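Local coordinates for scaffolding protein (Clostridium cellulolyticum, PDB 1G43) that probably anchors the cellulosome to crystalline cellulose through this family IIIa cellulose-binding domain, a beta-sandwich, at residues G4-Q9 with F26-T31; A62-G67 with G110-Q115. One frame throughout, in Å; residues are numbered along the deposited sequence.

Interactions 1 and 2 lie in the same antiparallel sheet of the beta-sandwich, their centres about 11 Å apart. Along the chain interaction 1, which joins the hairpin strands 6-11 and 18-30, closes before interaction 2 opens; the latter pairs strand 55-66 with strand 111-120, its segments 43 residues apart at their closest ends. Strands 18-30 and 111-120 are neighbours, so the order across this region is 6-11, 18-30, 111-120, 55-66. Backbone hydrogen bonds link Phe26 with Ile114, Val28 with Ile112 and Asn30 with Gly110, joining the two contacts into one continuous sheet. Hairpin and long-range pairing thus build one layer of the probable cellulose-binding module.

Interaction 1 of 2, residues G4-Q9 with F26-T31; sequences GVVSVQ and FKVTNT
Val8 and Val28 both turn CG1 anti to the backbone N (chi1 179° and 174°), which leaves CG2 in each anti to the carbonyl carbon, beside the backbone N. The two side chains lie side by side, pointing the same way, and meet through these branches, Val8 CG2 3.9 Å from Val28 CG2. Thr31 instead holds OG1 between its own backbone N and carbonyl carbon, where the hydroxyl gives Gly4 O a weak hydrogen bond.

Strands 6-9 and 26-30 are the antiparallel arms of a beta hairpin. In the hydrogen-bonded pair Ser7-Thr29, Thr29 N reaches Ser7 O at 2.8 Å with an almost straight N-H...O angle of 178°. In the next such pair, Gln9-Lys27, Gln9 N to Lys27 O measures 2.9 Å. Beyond the strand, Thr31 N still bonds Val5 O.

On the buried side, Val6 CB rests 4.1 Å from Val28 CG1, while Val8 CG1 meets the edge of the Phe26 ring at CD2, 4.2 Å away. Leu41 and Leu43 of strand 41-47 cover Val28, and Leu43 also touches Phe26.

On the side of Ser7 and Thr29, a water donates to Lys27 O at 2.8 Å and weakly to Ser7 O; it also hydrogen-bonds Thr29 OG1. Thr29 OG1 also hydrogen-bonds Ser111 OG on strand 111-120. The hairpin is therefore two-sided in its chemistry: valine methyls and an aromatic ring pack into the sandwich, while on the other face water supplements the ladder at carbonyls already engaged by backbone N-H groups.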
# COMPACT_ATOMS: atom_id res chain seq x y z
N GLY A 4 -1.02 7.59 -14.43
CA GLY A 4 -2.48 7.49 -14.49
C GLY A 4 -3.01 6.19 -15.10
O GLY A 4 -4.13 6.14 -15.61
N VAL A 5 -2.19 5.16 -15.04
CA VAL A 5 -2.53 3.84 -15.53
C VAL A 5 -3.51 3.26 -14.53
O VAL A 5 -4.30 2.37 -14.85
CB VAL A 5 -1.26 3.00 -15.64
CG1 VAL A 5 -1.54 1.53 -15.36
CG2 VAL A 5 -0.68 3.17 -17.05
N VAL A 6 -3.43 3.76 -13.30
CA VAL A 6 -4.34 3.33 -12.22
C VAL A 6 -4.67 4.51 -11.33
O VAL A 6 -3.95 5.49 -11.28
CB VAL A 6 -3.72 2.20 -11.36
CG1 VAL A 6 -3.33 1.05 -12.24
CG2 VAL A 6 -2.52 2.70 -10.57
N SER A 7 -5.79 4.40 -10.64
CA SER A 7 -6.23 5.43 -9.71
C SER A 7 -6.16 4.71 -8.36
O SER A 7 -6.41 3.51 -8.29
CB SER A 7 -7.68 5.80 -10.04
OG SER A 7 -8.29 6.58 -9.01
N VAL A 8 -5.85 5.41 -7.27
CA VAL A 8 -5.81 4.72 -5.98
C VAL A 8 -6.46 5.44 -4.80
O VAL A 8 -6.31 6.65 -4.63
CB VAL A 8 -4.35 4.40 -5.56
CG1 VAL A 8 -4.36 3.70 -4.19
CG2 VAL A 8 -3.67 3.56 -6.63
N GLN A 9 -7.21 4.70 -3.99
CA GLN A 9 -7.82 5.28 -2.81
C GLN A 9 -7.21 4.63 -1.59
O GLN A 9 -6.73 3.49 -1.65
CB GLN A 9 -9.33 5.10 -2.82
CG GLN A 9 -10.03 6.17 -3.60
CD GLN A 9 -11.53 6.04 -3.49
OE1 GLN A 9 -12.12 5.02 -3.86
NE2 GLN A 9 -12.16 7.07 -2.98
N PHE A 26 -5.69 -0.17 0.44
CA PHE A 26 -5.78 0.46 -0.87
C PHE A 26 -6.86 -0.11 -1.76
O PHE A 26 -7.11 -1.31 -1.76
CB PHE A 26 -4.47 0.32 -1.64
CG PHE A 26 -3.24 0.58 -0.84
CD1 PHE A 26 -2.69 -0.41 -0.03
CD2 PHE A 26 -2.62 1.82 -0.90
CE1 PHE A 26 -1.52 -0.17 0.70
CE2 PHE A 26 -1.45 2.07 -0.17
CZ PHE A 26 -0.90 1.07 0.63
N LYS A 27 -7.51 0.76 -2.52
CA LYS A 27 -8.49 0.31 -3.50
C LYS A 27 -7.86 0.84 -4.79
O LYS A 27 -7.84 2.03 -5.03
CB LYS A 27 -9.87 0.92 -3.26
CG LYS A 27 -10.98 0.00 -3.80
CD LYS A 27 -12.35 0.67 -3.83
CE LYS A 27 -13.09 0.47 -2.50
NZ LYS A 27 -13.21 -1.00 -2.12
N VAL A 28 -7.28 -0.07 -5.57
CA VAL A 28 -6.60 0.27 -6.80
C VAL A 28 -7.49 0.01 -8.01
O VAL A 28 -8.05 -1.08 -8.17
CB VAL A 28 -5.28 -0.55 -6.94
CG1 VAL A 28 -4.64 -0.29 -8.29
CG2 VAL A 28 -4.30 -0.18 -5.83
N THR A 29 -7.66 1.04 -8.85
CA THR A 29 -8.49 0.93 -10.04
C THR A 29 -7.69 1.04 -11.33
O THR A 29 -6.91 1.98 -11.53
CB THR A 29 -9.55 2.00 -10.06
OG1 THR A 29 -10.43 1.80 -8.96
CG2 THR A 29 -10.35 1.91 -11.36
N ASN A 30 -7.89 0.05 -12.19
CA ASN A 30 -7.22 -0.02 -13.48
C ASN A 30 -7.92 0.98 -14.39
O ASN A 30 -9.03 0.76 -14.84
CB ASN A 30 -7.35 -1.44 -14.05
CG ASN A 30 -6.56 -1.65 -15.36
OD1 ASN A 30 -6.13 -0.69 -16.02
ND2 ASN A 30 -6.39 -2.91 -15.73
N THR A 31 -7.27 2.11 -14.64
CA THR A 31 -7.85 3.12 -15.50
C THR A 31 -7.06 3.24 -16.79
O THR A 31 -7.22 4.20 -17.55
CB THR A 31 -7.86 4.48 -14.83
OG1 THR A 31 -6.51 4.88 -14.56
CG2 THR A 31 -8.67 4.42 -13.55
O HOH W 1 -9.30 3.38 -6.99

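Interaction 2 of 2, residues A62-G67 with G110-Q115; sequences AGYMSG and GSIEIQ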
# COMPACT_ATOMS: atom_id res chain seq x y z
N ALA A 62 -7.51 -9.37 0.45
CA ALA A 62 -7.23 -8.81 -0.86
C ALA A 62 -8.10 -9.56 -1.85
O ALA A 62 -8.17 -10.80 -1.80
CB ALA A 62 -5.77 -8.96 -1.22
N GLY A 63 -8.75 -8.83 -2.74
CA GLY A 63 -9.61 -9.48 -3.70
C GLY A 63 -10.05 -8.62 -4.85
O GLY A 63 -9.92 -7.38 -4.81
N TYR A 64 -10.58 -9.28 -5.89
CA TYR A 64 -11.08 -8.58 -7.08
C TYR A 64 -11.93 -9.45 -8.00
O TYR A 64 -11.91 -10.68 -7.94
CB TYR A 64 -9.93 -7.96 -7.87
CG TYR A 64 -9.02 -8.97 -8.53
CD1 TYR A 64 -9.29 -9.43 -9.82
CD2 TYR A 64 -7.91 -9.47 -7.87
CE1 TYR A 64 -8.46 -10.38 -10.43
CE2 TYR A 64 -7.09 -10.40 -8.46
CZ TYR A 64 -7.36 -10.85 -9.75
OH TYR A 64 -6.51 -11.75 -10.36
N MET A 65 -12.68 -8.77 -8.86
CA MET A 65 -13.58 -9.38 -9.81
C MET A 65 -12.89 -9.59 -11.14
O MET A 65 -12.27 -8.68 -11.68
CB MET A 65 -14.79 -8.48 -10.00
CG MET A 65 -15.67 -8.45 -8.77
SD MET A 65 -16.54 -10.01 -8.69
CE MET A 65 -17.94 -9.52 -9.83
N SER A 66 -12.99 -10.82 -11.64
CA SER A 66 -12.41 -11.19 -12.93
C SER A 66 -13.65 -11.67 -13.68
O SER A 66 -14.17 -12.76 -13.40
CB SER A 66 -11.42 -12.35 -12.75
OG SER A 66 -10.40 -12.34 -13.75
N GLY A 67 -14.18 -10.84 -14.58
CA GLY A 67 -15.37 -11.26 -15.30
C GLY A 67 -16.46 -11.32 -14.23
O GLY A 67 -16.71 -10.31 -13.58
N GLY A 110 -11.17 -2.51 -13.83
CA GLY A 110 -11.38 -3.30 -12.63
C GLY A 110 -10.76 -2.69 -11.36
O GLY A 110 -9.94 -1.76 -11.42
N SER A 111 -11.14 -3.22 -10.19
CA SER A 111 -10.61 -2.75 -8.90
C SER A 111 -10.10 -3.87 -8.00
O SER A 111 -10.71 -4.93 -7.92
CB SER A 111 -11.70 -2.05 -8.09
OG SER A 111 -11.95 -0.77 -8.60
N ILE A 112 -8.99 -3.64 -7.33
CA ILE A 112 -8.50 -4.61 -6.38
C ILE A 112 -8.40 -3.92 -5.02
O ILE A 112 -7.88 -2.80 -4.91
CB ILE A 112 -7.11 -5.19 -6.80
CG1 ILE A 112 -6.68 -6.27 -5.78
CG2 ILE A 112 -6.10 -4.05 -6.96
CD1 ILE A 112 -5.32 -6.88 -6.09
N GLU A 113 -8.92 -4.56 -3.98
CA GLU A 113 -8.86 -4.02 -2.64
C GLU A 113 -7.79 -4.80 -1.88
O GLU A 113 -7.78 -6.02 -1.90
CB GLU A 113 -10.20 -4.14 -1.93
CG GLU A 113 -10.16 -3.55 -0.53
CD GLU A 113 -11.51 -3.56 0.18
OE1 GLU A 113 -12.48 -4.14 -0.37
OE2 GLU A 113 -11.60 -2.99 1.28
N ILE A 114 -6.89 -4.07 -1.23
CA ILE A 114 -5.78 -4.68 -0.52
C ILE A 114 -5.66 -4.10 0.89
O ILE A 114 -5.26 -2.96 1.06
CB ILE A 114 -4.49 -4.40 -1.29
CG1 ILE A 114 -4.66 -4.83 -2.74
CG2 ILE A 114 -3.33 -5.13 -0.65
CD1 ILE A 114 -3.42 -4.67 -3.57
N GLN A 115 -6.00 -4.90 1.90
CA GLN A 115 -5.95 -4.44 3.29
C GLN A 115 -4.80 -5.05 4.00
O GLN A 115 -4.70 -6.27 4.11
CB GLN A 115 -7.27 -4.72 4.01
CG GLN A 115 -8.45 -4.04 3.31
CD GLN A 115 -9.75 -4.11 4.11
OE1 GLN A 115 -10.30 -5.17 4.33
NE2 GLN A 115 -10.23 -2.95 4.53
O HOH W 2 -13.31 -5.44 -8.16
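Tyr64 packs against Ser111 and Ile112 where strands 62-66 and 111-115 run antiparallel in one sheet of the beta-sandwich. Its side chain starts in close company: Tyr64 CB lies 3.1 Å from Ser111 O and also faces Ile112 CA. CG stands between the backbone N and the carbonyl carbon (chi1 68°), and from there the ring crosses the Ile112 side chain obliquely. Tyr64 CD2 does the touching, 4.0 Å from Ile112 CG1 and also close to Ile112 CD1. Further out the ring leads away from strand 111-115, touching Leu38 and Ile71, and at the tip OH hydrogen-bonds Ala103 O. The phenol thus has an apolar flank along its ring and a backbone carbonyl at its polar end.

Ile112 answers with an extended chain: CG1 is anti to the backbone N, and CD1 continues the line. Ile112 CG1 also passes 3.6 Å from Gly63 O. On the other flank Ile112 CG2 lies against Val28 CB, while CG1 and CD1 meet Tyr64, so Ile112 bridges the strands on both sides of its own.

The backbone grip centres on Gly63 and Glu113, a hydrogen-bonded pair. Gly63 N donates to Glu113 O at 3.1 Å, and Glu113 N returns a bond to Gly63 O. Glu113 O also receives a CA-H...O contact from Ala62 CA at 3.0 Å. On the face away from Tyr64, the Glu113 carboxylate hydrogen-bonds Tyr140 OH through OE2.

Beyond this pair one water lies between the strands, donating to Ser111 O at 2.7 Å and accepting weakly from Met65 N.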